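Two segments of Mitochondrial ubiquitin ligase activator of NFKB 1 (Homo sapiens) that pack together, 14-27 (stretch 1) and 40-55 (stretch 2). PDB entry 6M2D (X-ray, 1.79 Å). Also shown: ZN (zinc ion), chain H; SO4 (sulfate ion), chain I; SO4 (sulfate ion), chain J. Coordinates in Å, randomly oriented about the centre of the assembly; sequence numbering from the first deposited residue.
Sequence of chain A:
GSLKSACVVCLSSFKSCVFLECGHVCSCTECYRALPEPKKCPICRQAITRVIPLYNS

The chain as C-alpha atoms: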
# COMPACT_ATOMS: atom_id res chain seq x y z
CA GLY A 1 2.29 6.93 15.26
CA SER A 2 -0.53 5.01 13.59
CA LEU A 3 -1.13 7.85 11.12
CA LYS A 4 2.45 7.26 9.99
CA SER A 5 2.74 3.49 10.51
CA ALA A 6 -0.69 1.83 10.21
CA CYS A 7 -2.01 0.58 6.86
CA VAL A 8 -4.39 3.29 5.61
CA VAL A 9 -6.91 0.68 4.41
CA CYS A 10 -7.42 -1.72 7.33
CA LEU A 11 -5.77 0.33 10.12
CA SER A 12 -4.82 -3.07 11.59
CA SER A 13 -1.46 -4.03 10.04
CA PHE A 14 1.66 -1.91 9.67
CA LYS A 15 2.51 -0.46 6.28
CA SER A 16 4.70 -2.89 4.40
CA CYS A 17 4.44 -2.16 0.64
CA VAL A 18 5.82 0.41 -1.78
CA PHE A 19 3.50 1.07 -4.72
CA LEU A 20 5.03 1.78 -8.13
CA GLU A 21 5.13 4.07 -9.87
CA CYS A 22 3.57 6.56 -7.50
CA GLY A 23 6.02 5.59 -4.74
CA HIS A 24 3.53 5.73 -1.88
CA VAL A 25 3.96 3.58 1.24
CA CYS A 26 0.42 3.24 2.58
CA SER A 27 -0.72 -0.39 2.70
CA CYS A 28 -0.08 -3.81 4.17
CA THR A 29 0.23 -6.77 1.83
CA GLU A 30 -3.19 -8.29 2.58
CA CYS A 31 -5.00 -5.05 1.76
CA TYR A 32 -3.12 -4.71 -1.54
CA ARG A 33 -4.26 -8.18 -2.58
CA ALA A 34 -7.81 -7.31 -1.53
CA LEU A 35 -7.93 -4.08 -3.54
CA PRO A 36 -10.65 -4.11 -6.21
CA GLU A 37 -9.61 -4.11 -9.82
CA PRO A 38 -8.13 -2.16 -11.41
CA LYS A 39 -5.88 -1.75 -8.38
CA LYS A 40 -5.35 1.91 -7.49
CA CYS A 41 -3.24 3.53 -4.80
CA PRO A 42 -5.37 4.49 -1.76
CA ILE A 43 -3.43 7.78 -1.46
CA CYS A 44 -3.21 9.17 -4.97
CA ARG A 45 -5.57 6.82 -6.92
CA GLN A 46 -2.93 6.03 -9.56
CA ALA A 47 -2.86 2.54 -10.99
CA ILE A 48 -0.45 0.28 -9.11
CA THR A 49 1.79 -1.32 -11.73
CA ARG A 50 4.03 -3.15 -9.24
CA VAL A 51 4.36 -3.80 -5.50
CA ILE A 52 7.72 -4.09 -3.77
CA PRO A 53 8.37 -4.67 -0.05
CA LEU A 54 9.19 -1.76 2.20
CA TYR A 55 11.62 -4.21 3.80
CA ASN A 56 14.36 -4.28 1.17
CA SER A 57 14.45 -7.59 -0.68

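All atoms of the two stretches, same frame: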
# COMPACT_ATOMS: atom_id res chain seq x y z
N PHE A 14 0.70 -2.95 10.01
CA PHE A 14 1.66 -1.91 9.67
C PHE A 14 1.84 -1.84 8.17
O PHE A 14 1.69 -2.84 7.45
CB PHE A 14 3.01 -2.19 10.33
CG PHE A 14 2.97 -2.21 11.83
CD1 PHE A 14 2.38 -1.18 12.55
CD2 PHE A 14 3.54 -3.27 12.53
CE1 PHE A 14 2.36 -1.19 13.94
CE2 PHE A 14 3.53 -3.30 13.92
CZ PHE A 14 2.94 -2.25 14.63
N LYS A 15 2.16 -0.64 7.68
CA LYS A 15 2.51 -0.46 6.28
C LYS A 15 3.72 -1.31 5.92
O LYS A 15 4.68 -1.41 6.68
CB LYS A 15 2.80 1.02 6.00
CG LYS A 15 1.67 1.98 6.39
CD LYS A 15 2.12 3.42 6.23
CE LYS A 15 1.00 4.40 6.58
NZ LYS A 15 1.34 5.81 6.24
N SER A 16 3.66 -1.93 4.76
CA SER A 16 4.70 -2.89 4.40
C SER A 16 5.00 -2.93 2.91
O SER A 16 5.91 -3.66 2.51
CB SER A 16 4.29 -4.30 4.90
OG SER A 16 3.34 -4.91 4.04
N CYS A 17 4.32 -2.13 2.09
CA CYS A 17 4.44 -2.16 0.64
C CYS A 17 4.82 -0.78 0.11
O CYS A 17 4.41 0.25 0.66
CB CYS A 17 3.10 -2.57 -0.01
SG CYS A 17 2.48 -4.19 0.45
N VAL A 18 5.62 -0.78 -0.95
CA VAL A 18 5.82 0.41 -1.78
C VAL A 18 5.08 0.18 -3.09
O VAL A 18 5.27 -0.84 -3.76
CB VAL A 18 7.31 0.68 -2.05
CG1 VAL A 18 7.47 2.00 -2.81
CG2 VAL A 18 8.11 0.69 -0.75
N PHE A 19 4.24 1.15 -3.47
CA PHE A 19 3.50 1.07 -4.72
C PHE A 19 4.27 1.81 -5.80
O PHE A 19 4.72 2.94 -5.59
CB PHE A 19 2.09 1.67 -4.55
CG PHE A 19 1.16 0.82 -3.71
CD1 PHE A 19 1.38 -0.54 -3.55
CD2 PHE A 19 0.06 1.39 -3.10
CE1 PHE A 19 0.53 -1.31 -2.79
CE2 PHE A 19 -0.80 0.61 -2.33
CZ PHE A 19 -0.56 -0.74 -2.17
N LEU A 20 4.42 1.17 -6.96
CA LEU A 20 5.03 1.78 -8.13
C LEU A 20 3.96 2.01 -9.18
O LEU A 20 3.11 1.13 -9.40
CB LEU A 20 6.15 0.88 -8.68
CG LEU A 20 7.30 0.61 -7.70
CD1 LEU A 20 8.48 -0.02 -8.43
CD2 LEU A 20 7.71 1.91 -7.03
N GLU A 21 4.00 3.14 -9.88
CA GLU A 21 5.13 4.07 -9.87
C GLU A 21 4.98 5.23 -8.91
O GLU A 21 5.90 6.02 -8.76
CB GLU A 21 5.35 4.63 -11.28
CG GLU A 21 5.54 3.58 -12.35
CD GLU A 21 6.79 2.75 -12.14
OE1 GLU A 21 7.76 3.26 -11.54
OE2 GLU A 21 6.80 1.57 -12.58
N CYS A 22 3.81 5.35 -8.28
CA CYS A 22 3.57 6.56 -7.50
C CYS A 22 4.52 6.68 -6.31
O CYS A 22 4.79 7.79 -5.84
CB CYS A 22 2.11 6.60 -7.05
SG CYS A 22 1.73 5.35 -5.84
N GLY A 23 5.05 5.56 -5.82
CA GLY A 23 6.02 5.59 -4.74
C GLY A 23 5.44 5.59 -3.34
O GLY A 23 6.20 5.61 -2.37
N HIS A 24 4.12 5.55 -3.19
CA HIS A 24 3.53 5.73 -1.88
C HIS A 24 3.64 4.46 -1.04
O HIS A 24 3.51 3.34 -1.55
CB HIS A 24 2.07 6.17 -2.02
CG HIS A 24 1.93 7.59 -2.46
ND1 HIS A 24 1.18 7.96 -3.55
CD2 HIS A 24 2.49 8.72 -1.97
CE1 HIS A 24 1.26 9.28 -3.70
NE2 HIS A 24 2.05 9.76 -2.76
N VAL A 25 3.90 4.64 0.25
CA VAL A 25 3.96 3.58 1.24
C VAL A 25 2.73 3.76 2.12
O VAL A 25 2.74 4.55 3.06
CB VAL A 25 5.24 3.64 2.08
CG1 VAL A 25 5.22 2.56 3.17
CG2 VAL A 25 6.47 3.51 1.21
N CYS A 26 1.65 3.04 1.81
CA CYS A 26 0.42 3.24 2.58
C CYS A 26 -0.29 1.97 2.99
O CYS A 26 -1.28 2.07 3.72
CB CYS A 26 -0.58 4.11 1.80
SG CYS A 26 -0.99 3.43 0.17
N SER A 27 0.14 0.78 2.55
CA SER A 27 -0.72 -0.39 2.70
C SER A 27 0.07 -1.59 3.19
O SER A 27 1.27 -1.72 2.94
CB SER A 27 -1.41 -0.72 1.36
OG SER A 27 -1.96 -2.03 1.38
N LYS A 40 -5.76 0.52 -7.54
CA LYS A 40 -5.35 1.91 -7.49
C LYS A 40 -4.83 2.25 -6.11
O LYS A 40 -5.30 1.71 -5.10
CB LYS A 40 -6.51 2.86 -7.87
CG LYS A 40 -7.12 2.54 -9.23
CD LYS A 40 -8.04 3.64 -9.74
CE LYS A 40 -8.54 3.30 -11.14
NZ LYS A 40 -9.48 4.31 -11.69
N CYS A 41 -3.86 3.15 -6.07
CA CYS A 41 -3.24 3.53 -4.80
C CYS A 41 -4.26 4.23 -3.91
O CYS A 41 -4.93 5.18 -4.35
CB CYS A 41 -2.05 4.45 -5.05
SG CYS A 41 -1.35 5.18 -3.54
N PRO A 42 -4.42 3.80 -2.65
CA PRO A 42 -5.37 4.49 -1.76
C PRO A 42 -5.06 5.97 -1.56
O PRO A 42 -5.98 6.75 -1.28
CB PRO A 42 -5.25 3.71 -0.44
CG PRO A 42 -4.78 2.33 -0.87
CD PRO A 42 -3.88 2.57 -2.06
N ILE A 43 -3.81 6.39 -1.73
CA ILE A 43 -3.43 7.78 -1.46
C ILE A 43 -3.72 8.66 -2.66
O ILE A 43 -4.37 9.70 -2.55
CB ILE A 43 -1.95 7.88 -1.06
CG1 ILE A 43 -1.67 7.07 0.20
CG2 ILE A 43 -1.57 9.35 -0.88
CD1 ILE A 43 -2.51 7.48 1.36
N CYS A 44 -3.19 8.28 -3.82
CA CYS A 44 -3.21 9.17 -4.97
C CYS A 44 -4.11 8.68 -6.09
O CYS A 44 -4.33 9.43 -7.05
CB CYS A 44 -1.77 9.37 -5.50
SG CYS A 44 -1.11 7.94 -6.34
N ARG A 45 -4.65 7.47 -5.98
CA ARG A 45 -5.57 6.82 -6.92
C ARG A 45 -4.92 6.45 -8.25
O ARG A 45 -5.63 6.08 -9.20
CB ARG A 45 -6.82 7.67 -7.20
CG ARG A 45 -7.57 8.12 -5.96
CD ARG A 45 -8.17 6.96 -5.17
NE ARG A 45 -9.18 6.21 -5.92
CZ ARG A 45 -9.53 4.96 -5.64
NH1 ARG A 45 -8.96 4.32 -4.62
NH2 ARG A 45 -10.45 4.35 -6.37
N GLN A 46 -3.60 6.53 -8.36
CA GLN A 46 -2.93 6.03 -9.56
C GLN A 46 -2.98 4.51 -9.60
O GLN A 46 -2.98 3.84 -8.57
CB GLN A 46 -1.47 6.47 -9.59
CG GLN A 46 -1.19 7.67 -10.45
CD GLN A 46 0.26 8.06 -10.38
OE1 GLN A 46 0.65 8.88 -9.55
NE2 GLN A 46 1.08 7.46 -11.24
N ALA A 47 -2.99 3.98 -10.81
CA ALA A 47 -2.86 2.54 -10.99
C ALA A 47 -1.55 2.05 -10.37
O ALA A 47 -0.51 2.69 -10.48
CB ALA A 47 -2.92 2.19 -12.47
N ILE A 48 -1.63 0.91 -9.69
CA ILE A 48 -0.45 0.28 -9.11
C ILE A 48 0.07 -0.72 -10.15
O ILE A 48 -0.57 -1.74 -10.41
CB ILE A 48 -0.77 -0.42 -7.79
CG1 ILE A 48 -1.43 0.53 -6.80
CG2 ILE A 48 0.49 -1.06 -7.20
CD1 ILE A 48 -2.06 -0.18 -5.62
N THR A 49 1.21 -0.41 -10.75
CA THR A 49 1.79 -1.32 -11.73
C THR A 49 2.61 -2.43 -11.07
O THR A 49 2.74 -3.53 -11.63
CB THR A 49 2.66 -0.55 -12.72
OG1 THR A 49 3.51 0.34 -12.01
CG2 THR A 49 1.79 0.25 -13.68
N ARG A 50 3.17 -2.18 -9.89
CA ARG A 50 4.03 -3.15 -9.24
C ARG A 50 4.08 -2.86 -7.75
O ARG A 50 4.02 -1.70 -7.33
CB ARG A 50 5.44 -3.11 -9.85
CG ARG A 50 6.43 -4.02 -9.19
CD ARG A 50 7.30 -4.75 -10.19
NE ARG A 50 8.25 -5.58 -9.46
CZ ARG A 50 9.55 -5.32 -9.39
NH1 ARG A 50 10.06 -4.27 -10.03
NH2 ARG A 50 10.34 -6.11 -8.68
N VAL A 51 4.18 -3.92 -6.95
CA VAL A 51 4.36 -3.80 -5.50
C VAL A 51 5.73 -4.34 -5.14
O VAL A 51 6.12 -5.42 -5.59
CB VAL A 51 3.26 -4.54 -4.73
CG1 VAL A 51 3.53 -4.47 -3.24
CG2 VAL A 51 1.92 -3.93 -5.03
N ILE A 52 6.46 -3.58 -4.32
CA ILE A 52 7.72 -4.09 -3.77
C ILE A 52 7.71 -3.92 -2.25
O ILE A 52 7.05 -3.00 -1.73
CB ILE A 52 8.93 -3.40 -4.41
CG1 ILE A 52 8.98 -1.93 -4.04
CG2 ILE A 52 8.90 -3.57 -5.94
CD1 ILE A 52 10.17 -1.24 -4.64
N PRO A 53 8.40 -4.78 -1.51
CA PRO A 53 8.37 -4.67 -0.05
C PRO A 53 9.08 -3.42 0.45
O PRO A 53 10.13 -3.02 -0.07
CB PRO A 53 9.11 -5.93 0.42
CG PRO A 53 10.01 -6.27 -0.74
CD PRO A 53 9.19 -5.94 -1.96
N LEU A 54 8.50 -2.82 1.48
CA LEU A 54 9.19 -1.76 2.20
C LEU A 54 10.46 -2.29 2.85
O LEU A 54 11.48 -1.59 2.90
CB LEU A 54 8.27 -1.16 3.25
CG LEU A 54 8.96 -0.17 4.17
CD1 LEU A 54 9.26 1.10 3.41
CD2 LEU A 54 8.05 0.09 5.35
N TYR A 55 10.42 -3.52 3.36
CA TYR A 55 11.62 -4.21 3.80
C TYR A 55 12.42 -4.64 2.57
O TYR A 55 11.96 -5.47 1.79
CB TYR A 55 11.26 -5.42 4.66
CG TYR A 55 12.47 -6.13 5.25
CD1 TYR A 55 13.01 -5.74 6.48
CD2 TYR A 55 13.08 -7.19 4.58
CE1 TYR A 55 14.11 -6.37 7.02
CE2 TYR A 55 14.18 -7.84 5.12
CZ TYR A 55 14.69 -7.43 6.34
OH TYR A 55 15.79 -8.07 6.87
ZN ZN H . 0.05 6.61 -4.67
S SO4 I . -3.75 6.84 -13.48
O1 SO4 I . -4.07 7.72 -12.36
O2 SO4 I . -2.79 5.82 -13.06
O3 SO4 I . -4.97 6.17 -13.95
O4 SO4 I . -3.17 7.64 -14.56
S SO4 J . -12.29 5.46 -9.42
O1 SO4 J . -12.36 6.33 -8.24
O2 SO4 J . -11.15 4.55 -9.31
O3 SO4 J . -13.52 4.66 -9.51
O4 SO4 J . -12.15 6.30 -10.61
O HOH W 1 1.97 3.24 -11.82
O HOH W 2 1.17 3.73 -8.49

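Strands 17-20 and 50-53 run antiparallel, their N-to-C directions 151° apart. V18 and I52 form a hydrogen-bonded pair: V18 N to I52 O is 2.8 Å, and I52 N to V18 O is 3.0 Å. L20 N donates to R50 O at 2.9 Å, and L54 N to S16 O at 2.9 Å. At the other end L20 O is a shared acceptor. T49 N and T49 OG1 each donate to L20 O at 2.8 Å, while the bond from R50 N is weak.

The F19 ring is the main bump beneath the sheet, in a hollow lined by C41, P42, I48 and V51. I48 CD1 lies over one ring face, 3.6 Å from F19 CE2. P42 CD meets the ring edge, 3.7 Å from F19 CE2. V51 CG2 packs 3.7 Å from F19 CE1.

V18, L20, R50 and I52 share the other face of the sheet. V18 CB rests 3.7 Å from I52 CG1. L54 extends this apolar patch towards V25.

Beyond the strands, zinc ties the stretches together. C22 SG and H24 ND1 bind it from one, C41 SG and C44 SG from the other. I43 covers a face of the H24 ring, and its CG1 lies 3.5 Å from C26 CB. Two waters link A47 O to E21 N and C22 N.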